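Local coordinates for lectin 2 (Agrocybe aegerita, PDB 4TQK), which probably binds glycans ending in N-acetylglucosamine through several sugar sites set round a beta-propeller, one N-acetylglucosamine being held in each occupied site, at residues Gly135-Leu140 with Gly161-Gly166; Cys251-Asn256 with Lys266-Asp271; Gly302-Tyr307 with Ala320-Lys325. The protein carries 1 engineered substitution. One frame throughout, in Å; residues are numbered along the deposited sequence.

Contact 1: residues Gly135-Leu140 with Gly161-Gly166; sequences GEKGVL and GYDAGG. With NAG (2-acetamido-2-deoxy-beta-D-glucopyranose), chain C; NAG (2-acetamido-2-deoxy-beta-D-glucopyranose), chain E.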
loop_
_atom_site.group_PDB
_atom_site.type_symbol
_atom_site.label_atom_id
_atom_site.label_comp_id
_atom_site.label_asym_id
_atom_site.label_seq_id
_atom_site.Cartn_x
_atom_site.Cartn_y
_atom_site.Cartn_z
ATOM N N GLY A 135 -24.564 8.351 20.969
ATOM C CA GLY A 135 -25.602 9.316 20.693
ATOM C C GLY A 135 -26.352 9.745 21.929
ATOM O O GLY A 135 -25.782 9.844 23.015
ATOM N N GLU A 136 -27.645 9.990 21.753
ATOM C CA GLU A 136 -28.469 10.564 22.797
ATOM C C GLU A 136 -28.797 9.516 23.875
ATOM O O GLU A 136 -28.611 9.770 25.057
ATOM C CB GLU A 136 -29.721 11.178 22.164
ATOM C CG GLU A 136 -30.444 12.254 22.979
ATOM C CD GLU A 136 -29.641 13.532 23.248
ATOM O OE1 GLU A 136 -28.834 13.988 22.408
ATOM O OE2 GLU A 136 -29.848 14.106 24.332
ATOM N N LYS A 137 -29.218 8.326 23.455
ATOM C CA LYS A 137 -29.688 7.298 24.373
ATOM C C LYS A 137 -28.686 6.185 24.638
ATOM O O LYS A 137 -29.021 5.181 25.252
ATOM C CB LYS A 137 -31.003 6.706 23.855
ATOM C CG LYS A 137 -32.154 7.684 23.820
ATOM C CD LYS A 137 -32.050 8.629 25.020
ATOM C CE LYS A 137 -33.260 8.541 25.930
ATOM N NZ LYS A 137 -34.162 9.703 25.727
ATOM N N GLY A 138 -27.452 6.367 24.188
ATOM C CA GLY A 138 -26.427 5.371 24.415
ATOM C C GLY A 138 -25.606 5.111 23.162
ATOM O O GLY A 138 -25.395 6.009 22.336
ATOM N N VAL A 139 -25.144 3.876 23.023
ATOM C CA VAL A 139 -24.316 3.483 21.895
ATOM C C VAL A 139 -25.210 2.919 20.789
ATOM O O VAL A 139 -25.927 1.932 21.007
ATOM C CB VAL A 139 -23.272 2.442 22.334
ATOM C CG1 VAL A 139 -22.347 2.116 21.195
ATOM C CG2 VAL A 139 -22.477 2.963 23.526
ATOM N N LEU A 140 -25.177 3.567 19.625
ATOM C CA LEU A 140 -25.889 3.111 18.432
ATOM C C LEU A 140 -24.906 2.400 17.518
ATOM O O LEU A 140 -23.835 2.923 17.233
ATOM C CB LEU A 140 -26.475 4.297 17.641
ATOM C CG LEU A 140 -27.608 5.199 18.127
ATOM C CD1 LEU A 140 -28.917 4.447 18.176
ATOM C CD2 LEU A 140 -27.251 5.786 19.473
ATOM N N GLY A 161 -24.104 7.620 26.593
ATOM C CA GLY A 161 -24.812 8.553 25.729
ATOM C C GLY A 161 -25.132 9.880 26.395
ATOM O O GLY A 161 -25.147 10.004 27.630
ATOM N N TYR A 162 -25.383 10.891 25.568
ATOM C CA TYR A 162 -25.612 12.249 26.059
ATOM C C TYR A 162 -26.761 12.280 27.085
ATOM O O TYR A 162 -26.763 13.078 28.029
ATOM C CB TYR A 162 -25.877 13.192 24.873
ATOM C CG TYR A 162 -25.932 14.643 25.264
ATOM C CD1 TYR A 162 -24.800 15.465 25.175
ATOM C CD2 TYR A 162 -27.114 15.198 25.750
ATOM C CE1 TYR A 162 -24.859 16.811 25.562
ATOM C CE2 TYR A 162 -27.181 16.527 26.133
ATOM C CZ TYR A 162 -26.061 17.329 26.041
ATOM O OH TYR A 162 -26.171 18.644 26.426
ATOM N N ASP A 163 -27.732 11.392 26.906
ATOM C CA ASP A 163 -28.834 11.285 27.842
ATOM C C ASP A 163 -28.875 9.887 28.455
ATOM O O ASP A 163 -29.941 9.335 28.677
ATOM C CB ASP A 163 -30.166 11.635 27.161
ATOM C CG ASP A 163 -31.271 11.940 28.165
ATOM O OD1 ASP A 163 -30.945 12.416 29.274
ATOM O OD2 ASP A 163 -32.459 11.706 27.851
ATOM N N ALA A 164 -27.701 9.321 28.718
ATOM C CA ALA A 164 -27.598 8.029 29.399
ATOM C C ALA A 164 -26.153 7.654 29.738
ATOM O O ALA A 164 -25.421 7.208 28.871
ATOM C CB ALA A 164 -28.205 6.942 28.532
ATOM N N GLY A 165 -25.702 7.879 30.962
ATOM C CA GLY A 165 -26.308 8.809 31.872
ATOM C C GLY A 165 -25.401 10.027 31.822
ATOM O O GLY A 165 -24.303 10.034 32.392
ATOM N N GLY A 166 -25.845 11.032 31.073
ATOM C CA GLY A 166 -25.231 12.347 31.078
ATOM C C GLY A 166 -23.749 12.389 30.801
ATOM O O GLY A 166 -22.989 12.876 31.628
HETATM C C1 NAG C . -32.103 9.267 17.781
HETATM C C2 NAG C . -30.737 8.996 17.156
HETATM C C3 NAG C . -30.926 8.483 15.735
HETATM C C4 NAG C . -31.849 7.272 15.773
HETATM C C5 NAG C . -33.141 7.574 16.529
HETATM C C6 NAG C . -34.044 6.345 16.669
HETATM C C7 NAG C . -28.899 10.299 18.065
HETATM C C8 NAG C . -28.050 11.534 17.947
HETATM N N2 NAG C . -29.895 10.176 17.193
HETATM O O1 NAG C . -31.927 9.687 19.108
HETATM O O3 NAG C . -29.683 8.117 15.183
HETATM O O4 NAG C . -32.153 6.893 14.455
HETATM O O5 NAG C . -32.831 8.064 17.815
HETATM O O6 NAG C . -33.357 5.353 17.393
HETATM O O7 NAG C . -28.660 9.462 18.937
HETATM C C1 NAG E . -23.159 7.098 35.987
HETATM C C2 NAG E . -22.353 7.053 34.698
HETATM C C3 NAG E . -23.086 6.073 33.795
HETATM C C4 NAG E . -23.070 4.709 34.477
HETATM C C5 NAG E . -23.432 4.785 35.964
HETATM C C6 NAG E . -23.001 3.503 36.664
HETATM C C7 NAG E . -21.058 9.003 34.117
HETATM C C8 NAG E . -20.988 10.274 33.314
HETATM N N2 NAG E . -22.213 8.344 34.075
HETATM O O1 NAG E . -22.848 8.206 36.792
HETATM O O3 NAG E . -22.463 5.990 32.536
HETATM O O4 NAG E . -23.941 3.807 33.814
HETATM O O5 NAG E . -22.850 5.890 36.640
HETATM O O6 NAG E . -23.513 3.555 37.974
HETATM O O7 NAG E . -20.087 8.620 34.778
HETATM O O HOH W 1 -32.918 11.849 25.020
#
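Two backbone hydrogen bonds tie the loop G135-G138 to the type I beta turn G161-A164. Y162 N donates to G135 O at 2.8 Å and D163 N to E136 O at 2.6 Å, so consecutive amides of the turn grip consecutive carbonyls of the loop. G161 CA lies 3.2 Å from G135 O.

K137 and D163, both exposed, meet on the solvent side. K137 NZ reaches D163 OD2 in a weak salt bridge of 3.4 Å, and a water bridges the same two atoms, accepting from NZ and donating to OD2.

A carboxylate lies against a ring: E136 runs alongside Y162, where CG anti to the backbone N (chi1 -158°) and a bend at chi2 bring the carboxylate back to the ring. OE2 comes obliquely to 3.3 Å from Y162 CD2, the two planes 44° apart. E136 OE1 is bonded by H116, while K115 and R168 make cation-pi contacts with Y162.

Both segments also hold sugar. E136 N donates to O7 of one N-acetylglucosamine (3.0 Å), and G165 O, just past the turn and after a cis peptide bond, accepts from N2 of another, placing this pair of inter-strand loops between neighbouring sugar sites of the beta-propeller.

Contact 2: residues Cys251-Asn256 with Lys266-Asp271; sequences CWVALN and KLVIND. With NAG (2-acetamido-2-deoxy-beta-D-glucopyranose), chain G; NAG (2-acetamido-2-deoxy-beta-D-glucopyranose), chain F.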
loop_
_atom_site.group_PDB
_atom_site.type_symbol
_atom_site.label_atom_id
_atom_site.label_comp_id
_atom_site.label_asym_id
_atom_site.label_seq_id
_atom_site.Cartn_x
_atom_site.Cartn_y
_atom_site.Cartn_z
ATOM N N CYS A 251 3.031 12.288 34.182
ATOM C CA CYS A 251 2.216 11.241 33.565
ATOM C C CYS A 251 1.925 10.120 34.544
ATOM O O CYS A 251 2.825 9.578 35.184
ATOM C CB CYS A 251 2.894 10.657 32.322
ATOM S SG CYS A 251 3.290 11.863 31.054
ATOM N N TRP A 252 0.648 9.784 34.652
ATOM C CA TRP A 252 0.190 8.709 35.509
ATOM C C TRP A 252 -0.301 7.603 34.604
ATOM O O TRP A 252 -0.794 7.870 33.510
ATOM C CB TRP A 252 -0.986 9.184 36.355
ATOM C CG TRP A 252 -0.637 10.219 37.354
ATOM C CD1 TRP A 252 -0.506 11.551 37.138
ATOM C CD2 TRP A 252 -0.377 10.006 38.742
ATOM N NE1 TRP A 252 -0.174 12.190 38.306
ATOM C CE2 TRP A 252 -0.086 11.262 39.308
ATOM C CE3 TRP A 252 -0.342 8.875 39.559
ATOM C CZ2 TRP A 252 0.224 11.419 40.657
ATOM C CZ3 TRP A 252 -0.033 9.036 40.906
ATOM C CH2 TRP A 252 0.240 10.294 41.437
ATOM N N VAL A 253 -0.187 6.364 35.064
ATOM C CA VAL A 253 -0.685 5.237 34.300
ATOM C C VAL A 253 -1.373 4.261 35.235
ATOM O O VAL A 253 -1.110 4.254 36.443
ATOM C CB VAL A 253 0.454 4.470 33.613
ATOM C CG1 VAL A 253 1.379 5.413 32.876
ATOM C CG2 VAL A 253 1.230 3.623 34.646
ATOM N N ALA A 254 -2.266 3.452 34.667
ATOM C CA ALA A 254 -2.761 2.240 35.313
ATOM C C ALA A 254 -2.642 1.120 34.280
ATOM O O ALA A 254 -3.170 1.222 33.170
ATOM C CB ALA A 254 -4.211 2.403 35.795
ATOM N N LEU A 255 -1.941 0.058 34.637
ATOM C CA LEU A 255 -1.605 -0.976 33.664
ATOM C C LEU A 255 -2.623 -2.116 33.631
ATOM O O LEU A 255 -3.210 -2.477 34.653
ATOM C CB LEU A 255 -0.195 -1.511 33.920
ATOM C CG LEU A 255 0.894 -0.444 33.786
ATOM C CD1 LEU A 255 2.225 -0.968 34.263
ATOM C CD2 LEU A 255 0.981 0.047 32.343
ATOM N N ASN A 256 -2.825 -2.663 32.438
ATOM C CA ASN A 256 -3.773 -3.731 32.202
ATOM C C ASN A 256 -3.116 -5.059 32.510
ATOM O O ASN A 256 -1.988 -5.309 32.076
ATOM C CB ASN A 256 -4.210 -3.700 30.738
ATOM C CG ASN A 256 -5.377 -4.594 30.463
ATOM O OD1 ASN A 256 -5.510 -5.652 31.074
ATOM N ND2 ASN A 256 -6.245 -4.177 29.528
ATOM N N LYS A 266 -0.156 5.069 39.179
ATOM C CA LYS A 266 1.163 5.511 39.625
ATOM C C LYS A 266 1.848 6.491 38.669
ATOM O O LYS A 266 1.559 6.511 37.462
ATOM C CB LYS A 266 2.072 4.301 39.866
ATOM C CG LYS A 266 2.076 3.325 38.715
ATOM C CD LYS A 266 3.224 2.331 38.803
ATOM C CE LYS A 266 3.264 1.452 37.556
ATOM N NZ LYS A 266 4.485 0.620 37.520
ATOM N N LEU A 267 2.761 7.291 39.226
ATOM C CA LEU A 267 3.462 8.337 38.485
ATOM C C LEU A 267 4.749 7.783 37.882
ATOM O O LEU A 267 5.681 7.437 38.607
ATOM C CB LEU A 267 3.779 9.514 39.412
ATOM C CG LEU A 267 4.527 10.727 38.850
ATOM C CD1 LEU A 267 3.699 11.453 37.806
ATOM C CD2 LEU A 267 4.921 11.680 39.969
ATOM N N VAL A 268 4.796 7.698 36.557
ATOM C CA VAL A 268 5.923 7.066 35.872
ATOM C C VAL A 268 6.840 8.068 35.167
ATOM O O VAL A 268 8.000 7.762 34.884
ATOM C CB VAL A 268 5.449 6.004 34.875
ATOM C CG1 VAL A 268 4.615 4.957 35.597
ATOM C CG2 VAL A 268 4.652 6.648 33.735
ATOM N N ILE A 269 6.321 9.261 34.881
ATOM C CA ILE A 269 7.158 10.334 34.340
ATOM C C ILE A 269 6.864 11.612 35.103
ATOM O O ILE A 269 5.698 11.942 35.319
ATOM C CB ILE A 269 6.896 10.580 32.838
ATOM C CG1 ILE A 269 6.860 9.262 32.065
ATOM C CG2 ILE A 269 7.936 11.537 32.258
ATOM C CD1 ILE A 269 6.535 9.426 30.598
ATOM N N ASN A 270 7.917 12.313 35.531
ATOM C CA ASN A 270 7.756 13.585 36.223
ATOM C C ASN A 270 7.779 14.768 35.276
ATOM O O ASN A 270 8.582 15.696 35.447
ATOM C CB ASN A 270 8.826 13.770 37.290
ATOM C CG ASN A 270 8.454 13.115 38.598
ATOM O OD1 ASN A 270 7.659 13.658 39.369
ATOM N ND2 ASN A 270 9.024 11.940 38.859
ATOM N N ASP A 271 6.894 14.739 34.285
ATOM C CA ASP A 271 6.898 15.772 33.266
ATOM C C ASP A 271 5.683 15.649 32.350
ATOM O O ASP A 271 4.926 14.691 32.454
ATOM C CB ASP A 271 8.199 15.687 32.462
ATOM C CG ASP A 271 8.674 17.050 31.962
ATOM O OD1 ASP A 271 7.813 17.934 31.691
ATOM O OD2 ASP A 271 9.906 17.228 31.822
HETATM C C1 NAG G . 9.760 23.238 30.426
HETATM C C2 NAG G . 9.045 22.139 29.656
HETATM C C3 NAG G . 9.175 20.927 30.562
HETATM C C4 NAG G . 10.657 20.630 30.771
HETATM C C5 NAG G . 11.418 21.866 31.251
HETATM C C6 NAG G . 12.922 21.627 31.345
HETATM C C7 NAG G . 7.188 22.841 28.171
HETATM C C8 NAG G . 5.704 23.059 28.076
HETATM N N2 NAG G . 7.659 22.482 29.373
HETATM O O1 NAG G . 9.487 24.497 29.879
HETATM O O3 NAG G . 8.508 19.809 30.028
HETATM O O4 NAG G . 10.774 19.623 31.731
HETATM O O5 NAG G . 11.142 22.953 30.395
HETATM O O6 NAG G . 13.445 21.285 30.081
HETATM O O7 NAG G . 7.884 22.992 27.168
HETATM C C1 NAG F . -3.467 13.911 41.697
HETATM C C2 NAG F . -3.700 13.169 40.390
HETATM C C3 NAG F . -4.414 11.869 40.693
HETATM C C4 NAG F . -3.596 11.071 41.702
HETATM C C5 NAG F . -3.281 11.925 42.934
HETATM C C6 NAG F . -2.390 11.171 43.919
HETATM C C7 NAG F . -3.936 14.685 38.486
HETATM C C8 NAG F . -4.895 15.365 37.566
HETATM N N2 NAG F . -4.481 13.982 39.481
HETATM O O1 NAG F . -2.826 15.125 41.421
HETATM O O3 NAG F . -4.548 11.153 39.498
HETATM O O4 NAG F . -4.293 9.908 42.089
HETATM O O5 NAG F . -2.655 13.131 42.545
HETATM O O6 NAG F . -2.217 11.927 45.095
HETATM O O7 NAG F . -2.727 14.803 38.313
#
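W252 lays the six-membered part of its indole under L267, whose CB stands 4.0 Å from the centroid and 3° off the ring normal, a CH-pi contact over the face. With L267 CG anti to the backbone N (chi1 179°), its CD1 reaches onward to 3.3 Å from C251 O. The opposite indole face carries C4 of a bound N-acetylglucosamine, offset toward the rim, so the ring is sandwiched between leucine and sugar.

On the face carrying C251, V253 and I269, V253 CG1 is met at 3.6 Å by V268 CG2, which comes in from a bulge, the two side chains crossing at about a right angle; C251 CB packs on I269 CB.

Backbone pairing sets these side chains in place. V253 and K266 exchange N-H and C=O in both directions, 3.0 Å for V253 N to K266 O; C251 N donates to I269 O, and V268 N to C251 O at 3.1 Å. Opposite C251 the partner strand spends two residues, V268 and I269, making a classic bulge; W252 then pairs with L267.

Further along, D271 grips a second sugar: its OD1 accepts from O3 at 2.6 Å, its OD2 from O4 at 2.5 Å, and W278 adds a weak bond to OD1. The hairpin and the loop that follows it thus serve two neighbouring sites by different chemistry, an indole face lying against the sugar at one and a carboxylate taking two adjacent hydroxyls at the other.

Contact 3: residues Gly302-Tyr307 with Ala320-Lys325; sequences GNAGVY and AKLVLK. With NAG (2-acetamido-2-deoxy-beta-D-glucopyranose), chain G.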
loop_
_atom_site.group_PDB
_atom_site.type_symbol
_atom_site.label_atom_id
_atom_site.label_comp_id
_atom_site.label_asym_id
_atom_site.label_seq_id
_atom_site.Cartn_x
_atom_site.Cartn_y
_atom_site.Cartn_z
ATOM N N GLY A 302 6.316 21.027 23.211
ATOM C CA GLY A 302 6.312 22.058 24.242
ATOM C C GLY A 302 6.729 23.405 23.693
ATOM O O GLY A 302 6.610 23.654 22.493
ATOM N N ASN A 303 7.224 24.285 24.553
ATOM C CA ASN A 303 7.655 25.594 24.073
ATOM C C ASN A 303 8.886 25.546 23.170
ATOM O O ASN A 303 8.880 26.124 22.093
ATOM C CB ASN A 303 7.911 26.558 25.229
ATOM C CG ASN A 303 6.657 26.897 25.991
ATOM O OD1 ASN A 303 5.643 27.308 25.410
ATOM N ND2 ASN A 303 6.713 26.733 27.310
ATOM N N ALA A 304 9.951 24.888 23.620
ATOM C CA ALA A 304 11.224 24.938 22.906
ATOM C C ALA A 304 11.308 23.920 21.788
ATOM O O ALA A 304 12.073 24.096 20.841
ATOM C CB ALA A 304 12.391 24.756 23.864
ATOM N N GLY A 305 10.538 22.847 21.901
ATOM C CA GLY A 305 10.600 21.802 20.898
ATOM C C GLY A 305 9.971 20.509 21.346
ATOM O O GLY A 305 9.124 20.498 22.244
ATOM N N VAL A 306 10.396 19.417 20.713
ATOM C CA VAL A 306 9.855 18.089 20.976
ATOM C C VAL A 306 10.499 17.385 22.182
ATOM O O VAL A 306 11.686 17.125 22.172
ATOM C CB VAL A 306 10.012 17.199 19.734
ATOM C CG1 VAL A 306 9.418 15.828 19.987
ATOM C CG2 VAL A 306 9.351 17.860 18.526
ATOM N N TYR A 307 9.708 17.104 23.217
ATOM C CA TYR A 307 10.167 16.326 24.368
ATOM C C TYR A 307 9.621 14.912 24.262
ATOM O O TYR A 307 8.539 14.678 23.711
ATOM C CB TYR A 307 9.708 16.923 25.701
ATOM C CG TYR A 307 10.531 18.086 26.208
ATOM C CD1 TYR A 307 11.576 17.885 27.096
ATOM C CD2 TYR A 307 10.248 19.388 25.811
ATOM C CE1 TYR A 307 12.330 18.946 27.557
ATOM C CE2 TYR A 307 11.002 20.457 26.267
ATOM C CZ TYR A 307 12.033 20.227 27.147
ATOM O OH TYR A 307 12.778 21.273 27.609
ATOM N N ALA A 320 12.468 12.154 30.840
ATOM C CA ALA A 320 12.131 12.994 29.695
ATOM C C ALA A 320 13.355 13.789 29.246
ATOM O O ALA A 320 14.261 14.049 30.038
ATOM C CB ALA A 320 11.005 13.936 30.046
ATOM N N LYS A 321 13.374 14.177 27.973
ATOM C CA LYS A 321 14.444 15.007 27.434
ATOM C C LYS A 321 13.939 15.634 26.145
ATOM O O LYS A 321 12.996 15.123 25.537
ATOM C CB LYS A 321 15.669 14.144 27.117
ATOM C CG LYS A 321 15.425 13.225 25.933
ATOM C CD LYS A 321 16.474 12.137 25.788
ATOM C CE LYS A 321 15.937 11.027 24.891
ATOM N NZ LYS A 321 16.800 9.820 24.903
ATOM N N LEU A 322 14.576 16.721 25.716
ATOM C CA LEU A 322 14.250 17.364 24.446
ATOM C C LEU A 322 15.038 16.735 23.291
ATOM O O LEU A 322 16.269 16.685 23.346
ATOM C CB LEU A 322 14.568 18.855 24.525
ATOM C CG LEU A 322 14.232 19.705 23.292
ATOM C CD1 LEU A 322 14.044 21.148 23.682
ATOM C CD2 LEU A 322 15.282 19.570 22.191
ATOM N N VAL A 323 14.345 16.284 22.241
ATOM C CA VAL A 323 15.019 15.613 21.119
ATOM C C VAL A 323 15.075 16.409 19.804
ATOM O O VAL A 323 15.763 16.010 18.850
ATOM C CB VAL A 323 14.396 14.238 20.790
ATOM C CG1 VAL A 323 14.123 13.455 22.055
ATOM C CG2 VAL A 323 13.115 14.419 19.963
ATOM N N LEU A 324 14.358 17.519 19.737
ATOM C CA LEU A 324 14.336 18.288 18.504
ATOM C C LEU A 324 13.848 19.726 18.716
ATOM O O LEU A 324 12.758 19.970 19.248
ATOM C CB LEU A 324 13.518 17.552 17.434
ATOM C CG LEU A 324 13.325 18.246 16.085
ATOM C CD1 LEU A 324 14.632 18.341 15.293
ATOM C CD2 LEU A 324 12.281 17.502 15.292
ATOM N N LYS A 325 14.681 20.673 18.300
ATOM C CA LYS A 325 14.384 22.091 18.434
ATOM C C LYS A 325 13.512 22.598 17.300
ATOM O O LYS A 325 13.947 23.430 16.509
ATOM C CB LYS A 325 15.684 22.893 18.469
ATOM C CG LYS A 325 16.382 22.830 19.806
ATOM C CD LYS A 325 15.431 23.329 20.881
ATOM C CE LYS A 325 14.915 24.745 20.576
ATOM N NZ LYS A 325 15.735 25.785 21.242
HETATM C C1 NAG G . 9.760 23.238 30.426
HETATM C C2 NAG G . 9.045 22.139 29.656
HETATM C C3 NAG G . 9.175 20.927 30.562
HETATM C C4 NAG G . 10.657 20.630 30.771
HETATM C C5 NAG G . 11.418 21.866 31.251
HETATM C C6 NAG G . 12.922 21.627 31.345
HETATM C C7 NAG G . 7.188 22.841 28.171
HETATM C C8 NAG G . 5.704 23.059 28.076
HETATM N N2 NAG G . 7.659 22.482 29.373
HETATM O O1 NAG G . 9.487 24.497 29.879
HETATM O O3 NAG G . 8.508 19.809 30.028
HETATM O O4 NAG G . 10.774 19.623 31.731
HETATM O O5 NAG G . 11.142 22.953 30.395
HETATM O O6 NAG G . 13.445 21.285 30.081
HETATM O O7 NAG G . 7.884 22.992 27.168
#
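The strand beginning at V306 pairs antiparallel with 321-324 through two backbone hydrogen bonds, V306 N to L324 O and V323 N to V306 O, both 2.8 Å, and the touching parts run 137° apart end to end, with G305 adding a CA-H...O contact to L324 O.

Y307 and L322 form a non-hydrogen-bonded pair and carry the side-chain contact on their face of the sheet. L322 CB sits over one face of the phenol ring, 3.9 Å from its centroid and offset toward the rim, a CH-pi contact. With CG anti to the backbone N (chi1 -178°), L322 sends CD1 on to A304 CB at 4.0 Å, so the leucine spans both the ring and the turn. V306, on the opposite face, touches V323 CG2 with its CG1 at 4.0 Å and packs its CB on L324 CB; V299 and F301 of the adjoining strand 297-301 also touch it. A304 O accepts from Q331.

An N-acetylglucosamine lies beside the ring and is held by both ends of 302-307. Y307 OH and the sugar O6 share a 2.6 Å hydrogen bond, while N303 N donates to the acetamido O7 at 3.0 Å; D271, K276 and W278 bind the rest of it. G302 CA comes to 3.5 Å from the same sugar O7, bringing the backbone of the turn close along the acetamido group. L322 packs against the ring whose hydroxyl meets O6; it is the backbone N-H on the acetamido O7 that is consistent with a preference for N-acetylated sugars.

All three contacts lie about 21 to 22 Å from the centre of the chain, partly buried on the propeller's rim, and none is wholly core. Contacts 2 and 3 each hold a hairpin of a four-stranded antiparallel sheet and pair an aromatic residue with a leucine; contact 1 instead joins a loop to a turn, with a salt bridge and water in place of nonpolar packing. Contacts 2 and 3 touch, D271 against A320, and share one N-acetylglucosamine, their centres 20 Å apart. Contact 1 stands 40 Å from contact 3, centre to centre, on the opposite side of the chain's centre, yet E136 N and N303 N hold the acetamido O7 of their separate sugars alike.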